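Acyl-coenzyme A oxidase 3 (Yarrowia lipolytica, PDB 5YS9) catalyses the FAD-dependent, oxygen-consuming desaturation of acyl-CoA to (2E)-enoyl-CoA with release of hydrogen peroxide, in peroxisomal fatty acid beta-oxidation. Local coordinates at residues A[27-31]-A[650-654]; A[316-320]-A[639-645]; A[367-371]-A[565-569]; A[423-427]-A[441-445]. The contacts are given in a common frame with arbitrary orientation. Residues are numbered along the deposited sequence.

Contact 1: A[27-31]-A[650-654]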
loop_
_atom_site.group_PDB
_atom_site.type_symbol
_atom_site.label_atom_id
_atom_site.label_comp_id
_atom_site.label_asym_id
_atom_site.label_seq_id
_atom_site.Cartn_x
_atom_site.Cartn_y
_atom_site.Cartn_z
ATOM N N LEU A 27 -29.004 2.781 4.980
ATOM C CA LEU A 27 -28.244 3.983 5.313
ATOM C C LEU A 27 -29.124 5.095 5.922
ATOM O O LEU A 27 -28.692 5.821 6.808
ATOM C CB LEU A 27 -27.429 4.463 4.123
ATOM C CG LEU A 27 -26.412 5.578 4.420
ATOM C CD1 LEU A 27 -25.402 5.149 5.472
ATOM C CD2 LEU A 27 -25.685 5.965 3.149
ATOM N N ALA A 28 -30.370 5.198 5.488
ATOM C CA ALA A 28 -31.298 6.142 6.113
ATOM C C ALA A 28 -31.470 5.728 7.557
ATOM O O ALA A 28 -31.420 6.576 8.433
ATOM C CB ALA A 28 -32.648 6.201 5.384
ATOM N N GLY A 29 -31.597 4.425 7.808
ATOM C CA GLY A 29 -31.752 3.903 9.156
ATOM C C GLY A 29 -30.646 4.324 10.101
ATOM O O GLY A 29 -30.882 4.512 11.290
ATOM N N GLU A 30 -29.424 4.362 9.593
ATOM C CA GLU A 30 -28.261 4.837 10.327
ATOM C C GLU A 30 -28.304 6.313 10.642
ATOM O O GLU A 30 -27.913 6.734 11.703
ATOM C CB GLU A 30 -26.986 4.502 9.579
ATOM C CG GLU A 30 -26.825 3.029 9.312
ATOM C CD GLU A 30 -26.406 2.261 10.534
ATOM O OE1 GLU A 30 -26.424 2.820 11.633
ATOM O OE2 GLU A 30 -26.055 1.094 10.383
ATOM N N ARG A 31 -28.779 7.090 9.689
ATOM C CA ARG A 31 -28.902 8.523 9.844
ATOM C C ARG A 31 -29.876 8.835 10.966
ATOM O O ARG A 31 -29.710 9.785 11.713
ATOM C CB ARG A 31 -29.304 9.179 8.530
ATOM C CG ARG A 31 -28.176 9.956 7.891
ATOM C CD ARG A 31 -28.359 10.169 6.405
ATOM N NE ARG A 31 -27.075 10.340 5.749
ATOM C CZ ARG A 31 -26.727 9.792 4.596
ATOM N NH1 ARG A 31 -25.527 10.013 4.114
ATOM N NH2 ARG A 31 -27.573 9.037 3.933
ATOM N N ASN A 650 -21.588 7.174 -2.295
ATOM C CA ASN A 650 -22.539 8.296 -2.422
ATOM C C ASN A 650 -23.413 8.483 -1.179
ATOM O O ASN A 650 -23.662 7.509 -0.401
ATOM C CB ASN A 650 -23.420 8.168 -3.675
ATOM C CG ASN A 650 -22.630 8.314 -4.970
ATOM O OD1 ASN A 650 -21.536 8.892 -5.004
ATOM N ND2 ASN A 650 -23.188 7.769 -6.054
ATOM N N TYR A 651 -23.899 9.696 -1.003
ATOM C CA TYR A 651 -24.608 10.086 0.193
ATOM C C TYR A 651 -25.868 9.265 0.430
ATOM O O TYR A 651 -26.130 8.847 1.540
ATOM C CB TYR A 651 -24.984 11.558 0.075
ATOM C CG TYR A 651 -25.713 12.101 1.261
ATOM C CD1 TYR A 651 -25.028 12.655 2.312
ATOM C CD2 TYR A 651 -27.085 12.056 1.334
ATOM C CE1 TYR A 651 -25.682 13.147 3.402
ATOM C CE2 TYR A 651 -27.745 12.548 2.428
ATOM C CZ TYR A 651 -27.030 13.092 3.459
ATOM O OH TYR A 651 -27.670 13.590 4.552
ATOM N N ASP A 652 -26.633 9.014 -0.622
ATOM C CA ASP A 652 -27.889 8.303 -0.489
ATOM C C ASP A 652 -27.774 6.821 -0.157
ATOM O O ASP A 652 -28.719 6.214 0.294
ATOM C CB ASP A 652 -28.859 8.608 -1.635
ATOM C CG ASP A 652 -28.580 7.830 -2.880
ATOM O OD1 ASP A 652 -27.535 7.203 -2.999
ATOM O OD2 ASP A 652 -29.428 7.851 -3.764
ATOM N N GLY A 653 -26.606 6.251 -0.380
ATOM C CA GLY A 653 -26.372 4.882 -0.004
ATOM C C GLY A 653 -26.849 3.831 -0.967
ATOM O O GLY A 653 -26.864 2.676 -0.634
ATOM N N ASP A 654 -27.236 4.227 -2.164
ATOM C CA ASP A 654 -27.705 3.278 -3.153
ATOM C C ASP A 654 -26.525 2.652 -3.883
ATOM O O ASP A 654 -26.326 2.860 -5.053
ATOM C CB ASP A 654 -28.602 4.001 -4.140
ATOM C CG ASP A 654 -29.775 3.181 -4.572
ATOM O OD1 ASP A 654 -29.777 1.972 -4.355
ATOM O OD2 ASP A 654 -30.697 3.752 -5.154
#
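A cation-pi stack, joined to a forked hydrogen bond, fastens the end of an N-terminal helix to a type I beta turn, Asn650 to Gly653, near the far end of the chain. The guanidinium of Arg31 lies flat on the ring of Tyr651: Arg31 CZ sits 3.6 Å from the centroid of the Tyr651 ring, 15° off its normal, and the two planes differ by 18°. The same group donates twice to one carbonyl, from Arg31 NH1 (2.9 Å) and Arg31 NH2 (2.8 Å) to Tyr651 O, so the ring and the carbonyl of Tyr651 both engage the guanidinium. One helical turn earlier, Leu27 CD2 packs 3.4 Å from Gly653 CA and 3.3 Å from Tyr651 O. Gly653 has positive phi (83°), and an ideal CB there would lie 2.6 Å from Leu27 CD2; both facts call for glycine. An Asx turn overlaps the end of the beta turn, with Asp654 N donating to Asp652 OD1 (3.1 Å), which is also hydrogen-bonded to His658 NE2. Arg31 NE is salt-bridged to Asp635 of helix 630-635, and Arg326 of helix 300-330 touches both Arg31 and Tyr651, so the contact lies where helix 23-31, those two helices and the start of helix 655-666 converge.

Contact 2: A[316-320]-A[639-645]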
loop_
_atom_site.group_PDB
_atom_site.type_symbol
_atom_site.label_atom_id
_atom_site.label_comp_id
_atom_site.label_asym_id
_atom_site.label_seq_id
_atom_site.Cartn_x
_atom_site.Cartn_y
_atom_site.Cartn_z
ATOM N N VAL A 316 -7.648 13.891 2.536
ATOM C CA VAL A 316 -7.763 12.672 1.741
ATOM C C VAL A 316 -8.414 11.547 2.534
ATOM O O VAL A 316 -9.283 10.881 2.020
ATOM C CB VAL A 316 -6.408 12.218 1.134
ATOM C CG1 VAL A 316 -6.527 10.898 0.342
ATOM C CG2 VAL A 316 -5.927 13.285 0.195
ATOM N N SER A 317 -7.959 11.308 3.751
ATOM C CA SER A 317 -8.452 10.185 4.526
ATOM C C SER A 317 -9.972 10.152 4.713
ATOM O O SER A 317 -10.564 9.077 4.622
ATOM C CB SER A 317 -7.782 10.128 5.903
ATOM O OG SER A 317 -6.430 9.762 5.770
ATOM N N GLN A 318 -10.565 11.312 4.997
ATOM C CA GLN A 318 -11.996 11.438 5.246
ATOM C C GLN A 318 -12.871 10.899 4.092
ATOM O O GLN A 318 -14.009 10.411 4.293
ATOM C CB GLN A 318 -12.355 12.899 5.534
ATOM C CG GLN A 318 -12.029 13.850 4.389
ATOM C CD GLN A 318 -12.517 15.282 4.586
ATOM O OE1 GLN A 318 -13.219 15.597 5.514
ATOM N NE2 GLN A 318 -12.144 16.138 3.676
ATOM N N ARG A 319 -12.341 10.999 2.886
ATOM C CA ARG A 319 -13.050 10.560 1.693
ATOM C C ARG A 319 -13.184 9.036 1.736
ATOM O O ARG A 319 -14.280 8.494 1.599
ATOM C CB ARG A 319 -12.279 11.014 0.466
ATOM C CG ARG A 319 -12.980 10.843 -0.876
ATOM C CD ARG A 319 -11.992 11.068 -2.036
ATOM N NE ARG A 319 -12.350 10.272 -3.213
ATOM C CZ ARG A 319 -11.582 10.076 -4.280
ATOM N NH1 ARG A 319 -10.360 10.590 -4.359
ATOM N NH2 ARG A 319 -12.056 9.324 -5.271
ATOM N N PHE A 320 -12.062 8.364 1.844
ATOM C CA PHE A 320 -12.022 6.919 1.856
ATOM C C PHE A 320 -12.631 6.235 3.062
ATOM O O PHE A 320 -13.274 5.217 2.941
ATOM C CB PHE A 320 -10.641 6.442 1.445
ATOM C CG PHE A 320 -10.291 6.906 0.076
ATOM C CD1 PHE A 320 -10.816 6.272 -1.019
ATOM C CD2 PHE A 320 -9.554 8.043 -0.111
ATOM C CE1 PHE A 320 -10.548 6.721 -2.282
ATOM C CE2 PHE A 320 -9.288 8.504 -1.370
ATOM C CZ PHE A 320 -9.789 7.842 -2.458
ATOM N N LEU A 639 -18.886 16.149 2.532
ATOM C CA LEU A 639 -18.410 15.863 1.192
ATOM C C LEU A 639 -19.603 15.578 0.299
ATOM O O LEU A 639 -20.393 14.725 0.616
ATOM C CB LEU A 639 -17.485 14.643 1.216
ATOM C CG LEU A 639 -16.178 14.786 2.034
ATOM C CD1 LEU A 639 -15.447 13.474 2.123
ATOM C CD2 LEU A 639 -15.282 15.883 1.449
ATOM N N SER A 640 -19.715 16.286 -0.817
ATOM C CA SER A 640 -20.701 15.961 -1.826
ATOM C C SER A 640 -20.218 14.742 -2.621
ATOM O O SER A 640 -19.047 14.314 -2.527
ATOM C CB SER A 640 -20.935 17.142 -2.777
ATOM O OG SER A 640 -19.750 17.430 -3.511
ATOM N N ASP A 641 -21.136 14.194 -3.413
ATOM C CA ASP A 641 -20.838 13.025 -4.150
ATOM C C ASP A 641 -19.685 13.315 -5.147
ATOM O O ASP A 641 -18.913 12.431 -5.500
ATOM C CB ASP A 641 -22.077 12.550 -4.880
ATOM C CG ASP A 641 -23.098 11.879 -3.976
ATOM O OD1 ASP A 641 -22.772 11.545 -2.828
ATOM O OD2 ASP A 641 -24.239 11.639 -4.471
ATOM N N TRP A 642 -19.555 14.559 -5.580
ATOM C CA TRP A 642 -18.486 14.916 -6.493
ATOM C C TRP A 642 -17.114 14.702 -5.848
ATOM O O TRP A 642 -16.214 14.202 -6.540
ATOM C CB TRP A 642 -18.676 16.339 -6.948
ATOM C CG TRP A 642 -17.769 16.841 -8.062
ATOM C CD1 TRP A 642 -18.031 16.823 -9.404
ATOM C CD2 TRP A 642 -16.477 17.484 -7.908
ATOM N NE1 TRP A 642 -17.003 17.392 -10.069
ATOM C CE2 TRP A 642 -16.038 17.816 -9.186
ATOM C CE3 TRP A 642 -15.664 17.787 -6.810
ATOM C CZ2 TRP A 642 -14.806 18.439 -9.422
ATOM C CZ3 TRP A 642 -14.425 18.440 -7.033
ATOM C CH2 TRP A 642 -14.026 18.764 -8.333
ATOM N N PHE A 643 -16.974 15.033 -4.541
ATOM C CA PHE A 643 -15.687 14.855 -3.777
ATOM C C PHE A 643 -15.419 13.414 -3.384
ATOM O O PHE A 643 -14.247 12.980 -3.276
ATOM C CB PHE A 643 -15.594 15.748 -2.513
ATOM C CG PHE A 643 -15.278 17.172 -2.813
ATOM C CD1 PHE A 643 -13.978 17.587 -2.945
ATOM C CD2 PHE A 643 -16.285 18.083 -3.046
ATOM C CE1 PHE A 643 -13.678 18.915 -3.282
ATOM C CE2 PHE A 643 -16.004 19.404 -3.364
ATOM C CZ PHE A 643 -14.701 19.821 -3.481
ATOM N N ILE A 644 -16.498 12.693 -3.139
ATOM C CA ILE A 644 -16.445 11.285 -2.856
ATOM C C ILE A 644 -15.937 10.522 -4.059
ATOM O O ILE A 644 -15.116 9.644 -3.930
ATOM C CB ILE A 644 -17.846 10.781 -2.461
ATOM C CG1 ILE A 644 -18.252 11.377 -1.117
ATOM C CG2 ILE A 644 -17.912 9.267 -2.428
ATOM C CD1 ILE A 644 -17.591 10.725 0.061
ATOM N N ASN A 645 -16.473 10.856 -5.224
ATOM C CA ASN A 645 -16.015 10.341 -6.499
ATOM C C ASN A 645 -15.914 8.827 -6.519
ATOM O O ASN A 645 -14.979 8.277 -7.066
ATOM C CB ASN A 645 -14.712 10.995 -6.940
ATOM C CG ASN A 645 -14.528 10.981 -8.445
ATOM O OD1 ASN A 645 -13.446 11.198 -8.931
ATOM N ND2 ASN A 645 -15.585 10.729 -9.174
#
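Arg319 gives up the largest area here, 98 Å², and its extended side chain (chi1 to chi3 all t) runs from helix 300-330 to the carbonyl end of the short helix 641-644. Arg319 NE donates to Ile644 O at 2.9 Å with an N-H...O angle of 152°, while Arg319 NH2 adds a weak bond to Ile644 O at 3.4 Å and 133°. The carbonyl lies near the guanidinium plane, at its edge, as expected for a donor aimed along its N-H. Nearer the base of the side chain, Arg319 CD packs 3.2 Å from Phe643 O; at its tip, Arg319 NH2 lies 3.6 Å from Asn645 CB, where the chain leaves the helix with positive phi (51°).

Leu639, with 60 Å² covered, fills the space beside the base of the arginine: Leu639 CD1 is 3.8 Å from Arg319 CA and Leu639 CD2 is 3.9 Å from Gln318 NE2. Gln318 loses 36 Å², and its NE2 is hydrogen-bonded to Phe315 O in its own helix. Helix 49-63 adds Met59, which touches both Leu639 and Phe643.

An arginine donating to the last carbonyl of a short helix, Ile644 O, ties a long helix of the acyl-CoA dehydrogenase-like C-terminal helical region to a segment of the second helical domain that is characteristic of acyl-CoA oxidases.

Contact 3: A[367-371]-A[565-569]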
loop_
_atom_site.group_PDB
_atom_site.type_symbol
_atom_site.label_atom_id
_atom_site.label_comp_id
_atom_site.label_asym_id
_atom_site.label_seq_id
_atom_site.Cartn_x
_atom_site.Cartn_y
_atom_site.Cartn_z
ATOM N N MET A 367 -7.019 17.556 14.213
ATOM C CA MET A 367 -6.737 18.248 15.472
ATOM C C MET A 367 -5.241 18.526 15.658
ATOM O O MET A 367 -4.875 19.575 16.180
ATOM C CB MET A 367 -7.295 17.459 16.672
ATOM C CG MET A 367 -8.818 17.313 16.696
ATOM S SD MET A 367 -9.576 18.912 16.393
ATOM C CE MET A 367 -10.109 18.867 14.676
ATOM N N ALA A 368 -4.385 17.627 15.199
ATOM C CA ALA A 368 -2.944 17.876 15.271
ATOM C C ALA A 368 -2.455 18.972 14.286
ATOM O O ALA A 368 -1.575 19.757 14.583
ATOM C CB ALA A 368 -2.183 16.597 15.079
ATOM N N ALA A 369 -3.036 19.043 13.119
ATOM C CA ALA A 369 -2.827 20.177 12.237
ATOM C C ALA A 369 -3.270 21.510 12.832
ATOM O O ALA A 369 -2.617 22.517 12.616
ATOM C CB ALA A 369 -3.554 19.953 10.908
ATOM N N ASP A 370 -4.418 21.513 13.490
ATOM C CA ASP A 370 -5.013 22.717 14.072
ATOM C C ASP A 370 -4.214 23.125 15.286
ATOM O O ASP A 370 -3.840 24.275 15.387
ATOM C CB ASP A 370 -6.490 22.497 14.450
ATOM C CG ASP A 370 -7.448 22.449 13.220
ATOM O OD1 ASP A 370 -7.014 22.586 12.050
ATOM O OD2 ASP A 370 -8.669 22.273 13.417
ATOM N N GLN A 371 -3.927 22.182 16.194
ATOM C CA GLN A 371 -3.123 22.454 17.377
ATOM C C GLN A 371 -1.750 23.008 17.017
ATOM O O GLN A 371 -1.215 23.898 17.712
ATOM C CB GLN A 371 -2.992 21.203 18.218
ATOM C CG GLN A 371 -2.193 21.327 19.541
ATOM C CD GLN A 371 -2.982 21.912 20.723
ATOM O OE1 GLN A 371 -2.946 21.342 21.817
ATOM N NE2 GLN A 371 -3.694 23.036 20.518
ATOM N N ALA A 565 -3.225 16.325 21.306
ATOM C CA ALA A 565 -3.916 17.321 20.486
ATOM C C ALA A 565 -5.401 17.037 20.322
ATOM O O ALA A 565 -6.208 17.977 20.344
ATOM C CB ALA A 565 -3.247 17.467 19.140
ATOM N N PHE A 566 -5.782 15.762 20.199
ATOM C CA PHE A 566 -7.209 15.433 20.141
ATOM C C PHE A 566 -7.961 15.936 21.398
ATOM O O PHE A 566 -8.908 16.713 21.299
ATOM C CB PHE A 566 -7.400 13.914 19.942
ATOM C CG PHE A 566 -8.668 13.513 19.197
ATOM C CD1 PHE A 566 -9.759 14.375 19.024
ATOM C CD2 PHE A 566 -8.783 12.217 18.712
ATOM C CE1 PHE A 566 -10.919 13.948 18.367
ATOM C CE2 PHE A 566 -9.943 11.787 18.053
ATOM C CZ PHE A 566 -11.007 12.646 17.893
ATOM N N TYR A 567 -7.498 15.527 22.576
ATOM C CA TYR A 567 -8.135 15.929 23.859
ATOM C C TYR A 567 -8.126 17.444 24.119
ATOM O O TYR A 567 -9.168 18.027 24.457
ATOM C CB TYR A 567 -7.497 15.156 25.013
ATOM C CG TYR A 567 -7.863 13.676 25.035
ATOM C CD1 TYR A 567 -9.194 13.263 24.999
ATOM C CD2 TYR A 567 -6.876 12.672 25.113
ATOM C CE1 TYR A 567 -9.537 11.910 25.043
ATOM C CE2 TYR A 567 -7.215 11.308 25.162
ATOM C CZ TYR A 567 -8.547 10.943 25.119
ATOM O OH TYR A 567 -8.912 9.624 25.193
ATOM N N GLU A 568 -6.969 18.075 23.879
ATOM C CA GLU A 568 -6.803 19.533 24.059
ATOM C C GLU A 568 -7.768 20.329 23.218
ATOM O O GLU A 568 -8.285 21.346 23.668
ATOM C CB GLU A 568 -5.351 20.013 23.772
ATOM C CG GLU A 568 -4.532 20.425 25.010
ATOM C CD GLU A 568 -3.117 19.811 25.097
ATOM O OE1 GLU A 568 -2.907 18.977 26.020
ATOM O OE2 GLU A 568 -2.215 20.157 24.274
ATOM N N ARG A 569 -8.000 19.888 21.989
ATOM C CA ARG A 569 -8.867 20.626 21.052
ATOM C C ARG A 569 -10.337 20.418 21.406
ATOM O O ARG A 569 -11.144 21.314 21.201
ATOM C CB ARG A 569 -8.615 20.222 19.572
ATOM C CG ARG A 569 -7.245 20.583 18.966
ATOM C CD ARG A 569 -6.944 22.079 18.801
ATOM N NE ARG A 569 -8.084 22.862 18.321
ATOM C CZ ARG A 569 -8.543 23.998 18.859
ATOM N NH1 ARG A 569 -7.960 24.579 19.908
ATOM N NH2 ARG A 569 -9.605 24.577 18.316
HETATM O O HOH W 1 -10.334 22.613 16.006
#
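Met367 overlaps the side of helix 547-573, its CG 3.9 Å from Phe566 CD1 and its SD 3.6 Å from Arg569 CB, with 76 Å² of its surface covered. This is helix-helix packing between the C-alpha1 helical domain, through helix 349-385, and the second all-helical domain of the acyl-CoA oxidase fold. The two short segments approach to 8.8 Å between axes and cross at +69°, a steep angle that confines close backbone approach to a small patch: the CA atoms of Ala368 and Ala565 are 5.3 Å apart, those of Met367 and Phe566 5.5 Å. Small side chains make this possible. Ala565 CB lies 3.9 Å from Ala368 CA and 3.9 Å from Gln371 CB, and the CB atoms of Ala368 and Ala565 are 4.3 Å apart. Beyond the crossing, Phe566 continues onto Leu585 and Ala586 of helix 579-596, while Ala369 packs on Ile310 and Ala311 of helix 300-330. Arg569, with 82 Å² covered, folds back over helix 349-385. Asp370 is salt-bridged to Lys366 through OD1; its other oxygen joins the two helices through one water, which donates to Asp370 OD2 at 3.1 Å and accepts from Arg569 NH2 at 3.1 Å.

Contact 4: A[423-427]-A[441-445]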
loop_
_atom_site.group_PDB
_atom_site.type_symbol
_atom_site.label_atom_id
_atom_site.label_comp_id
_atom_site.label_asym_id
_atom_site.label_seq_id
_atom_site.Cartn_x
_atom_site.Cartn_y
_atom_site.Cartn_z
ATOM N N ILE A 423 -6.290 4.591 3.171
ATOM C CA ILE A 423 -6.679 4.354 1.785
ATOM C C ILE A 423 -6.615 2.838 1.530
ATOM O O ILE A 423 -7.603 2.246 1.058
ATOM C CB ILE A 423 -5.799 5.109 0.774
ATOM C CG1 ILE A 423 -5.954 6.639 0.920
ATOM C CG2 ILE A 423 -6.186 4.738 -0.657
ATOM C CD1 ILE A 423 -4.804 7.437 0.302
ATOM N N ASP A 424 -5.496 2.218 1.906
ATOM C CA ASP A 424 -5.292 0.824 1.635
ATOM C C ASP A 424 -6.268 -0.060 2.387
ATOM O O ASP A 424 -6.839 -0.960 1.807
ATOM C CB ASP A 424 -3.870 0.391 1.977
ATOM C CG ASP A 424 -3.544 -0.956 1.384
ATOM O OD1 ASP A 424 -3.412 -1.011 0.166
ATOM O OD2 ASP A 424 -3.462 -1.956 2.103
ATOM N N GLN A 425 -6.429 0.193 3.679
ATOM C CA GLN A 425 -7.379 -0.540 4.541
ATOM C C GLN A 425 -8.825 -0.361 4.137
ATOM O O GLN A 425 -9.561 -1.324 4.123
ATOM C CB GLN A 425 -7.248 -0.076 5.996
ATOM C CG GLN A 425 -6.060 -0.675 6.726
ATOM C CD GLN A 425 -6.278 -2.124 7.081
ATOM O OE1 GLN A 425 -5.335 -2.893 7.095
ATOM N NE2 GLN A 425 -7.535 -2.507 7.385
ATOM N N CYS A 426 -9.205 0.855 3.802
ATOM C CA CYS A 426 -10.557 1.129 3.385
ATOM C C CYS A 426 -10.858 0.365 2.120
ATOM O O CYS A 426 -11.964 -0.097 1.926
ATOM C CB CYS A 426 -10.800 2.621 3.222
ATOM S SG CYS A 426 -11.060 3.465 4.784
ATOM N N ARG A 427 -9.869 0.236 1.255
ATOM C CA ARG A 427 -10.067 -0.528 0.050
ATOM C C ARG A 427 -10.338 -1.987 0.358
ATOM O O ARG A 427 -11.239 -2.575 -0.199
ATOM C CB ARG A 427 -8.868 -0.390 -0.885
ATOM C CG ARG A 427 -8.799 -1.441 -1.979
ATOM C CD ARG A 427 -7.529 -1.361 -2.789
ATOM N NE ARG A 427 -6.337 -1.819 -2.092
ATOM C CZ ARG A 427 -6.142 -3.046 -1.643
ATOM N NH1 ARG A 427 -5.026 -3.352 -1.032
ATOM N NH2 ARG A 427 -7.054 -3.967 -1.801
ATOM N N PHE A 441 -9.941 4.016 -4.751
ATOM C CA PHE A 441 -8.830 3.516 -3.935
ATOM C C PHE A 441 -7.498 3.405 -4.693
ATOM O O PHE A 441 -6.469 3.861 -4.207
ATOM C CB PHE A 441 -9.176 2.172 -3.319
ATOM C CG PHE A 441 -10.424 2.183 -2.466
ATOM C CD1 PHE A 441 -10.407 2.734 -1.194
ATOM C CD2 PHE A 441 -11.611 1.612 -2.928
ATOM C CE1 PHE A 441 -11.541 2.754 -0.422
ATOM C CE2 PHE A 441 -12.759 1.612 -2.142
ATOM C CZ PHE A 441 -12.711 2.179 -0.889
ATOM N N GLY A 442 -7.512 2.818 -5.880
ATOM C CA GLY A 442 -6.291 2.490 -6.655
ATOM C C GLY A 442 -5.547 3.752 -7.003
ATOM O O GLY A 442 -4.351 3.913 -6.651
ATOM N N GLN A 443 -6.270 4.679 -7.626
ATOM C CA GLN A 443 -5.686 5.934 -8.080
ATOM C C GLN A 443 -5.261 6.854 -6.887
ATOM O O GLN A 443 -4.117 7.399 -6.822
ATOM C CB GLN A 443 -6.594 6.687 -9.076
ATOM C CG GLN A 443 -5.804 7.635 -9.989
ATOM C CD GLN A 443 -4.577 6.975 -10.739
ATOM O OE1 GLN A 443 -3.413 7.214 -10.354
ATOM N NE2 GLN A 443 -4.827 6.204 -11.799
ATOM N N ALA A 444 -6.150 7.001 -5.923
ATOM C CA ALA A 444 -5.791 7.722 -4.725
ATOM C C ALA A 444 -4.515 7.143 -4.021
ATOM O O ALA A 444 -3.649 7.885 -3.613
ATOM C CB ALA A 444 -6.971 7.696 -3.812
ATOM N N TYR A 445 -4.407 5.835 -3.891
ATOM C CA TYR A 445 -3.244 5.278 -3.234
ATOM C C TYR A 445 -1.935 5.562 -3.978
ATOM O O TYR A 445 -0.947 5.967 -3.403
ATOM C CB TYR A 445 -3.429 3.781 -3.029
ATOM C CG TYR A 445 -2.331 3.176 -2.231
ATOM C CD1 TYR A 445 -2.331 3.245 -0.858
ATOM C CD2 TYR A 445 -1.263 2.574 -2.851
ATOM C CE1 TYR A 445 -1.306 2.713 -0.123
ATOM C CE2 TYR A 445 -0.232 2.043 -2.127
ATOM C CZ TYR A 445 -0.259 2.123 -0.763
ATOM O OH TYR A 445 0.769 1.596 -0.040
#
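Phe441 is the main bump, giving up 100 Å², and the hollow that takes it is the surface of helix 391-428 formed by Ile423, Cys426 and Arg427. The backbone of Arg427 lies over one face of the ring: Arg427 CA is 3.5 Å from the centroid of the Phe441 ring, 13° off the normal, a CH-pi contact, and Arg427 CB comes within 3.4 Å of Phe441 CG. Phe441 CE1 reaches Cys426 CB at 3.7 Å, and Phe441 CD1 lies 3.6 Å from Ile423 O. In return Ile423 projects into the dip between Ala444 and Tyr445, where Ile423 CG2 meets Tyr445 CB at 3.8 Å and Ala444 CB at 4.4 Å; the small alanine leaves room for it.

The two segments form an antiparallel helical hairpin, 170° between directions and 9.7 Å between axes, within the C-alpha1 domain. Its connection carries Gly431, Gly432 and Tyr435 of an FAD pocket, and the Arg427 side chain is about 8 Å from a bound FAD. Phe320 of helix 300-330 meets the Phe441 ring.

At the other end Tyr445 presents its ring to Asp424, with Asp424 CB 4.0 Å from Tyr445 CE1. The Asp424 carboxylate is salt-bridged to Arg427 (OD1 to NH1, 3.1 Å) and also hydrogen-bonded to Tyr445 OH of the second subunit. The reciprocal bond joins this Tyr445 to Asp424 of that subunit, and the two Tyr445 rings meet with their planes at about 15°.

Helix 300-330 runs through all four: it supplies one segment of contact 2 and meets side chains of contacts 1, 3 and 4. Contacts 2 and 4, centres 12 Å apart, adjoin directly: Phe320 CZ lies 3.1 Å from Ala444 CB and Val316 CG1 3.9 Å from Ile423 CD1. Contact 1, its centre 15 Å from that of contact 2, meets it through a probable hydrogen bond from Tyr651 N to Asp641 OD1 (2.8 Å). Contact 3 touches none of the others directly, its nearest atoms about 10 Å from contact 2 and about 16 Å from contact 4. Contact 4 lies beside an FAD pocket and at the dimer interface; the second subunit touches neither segment of contacts 1, 2 or 3.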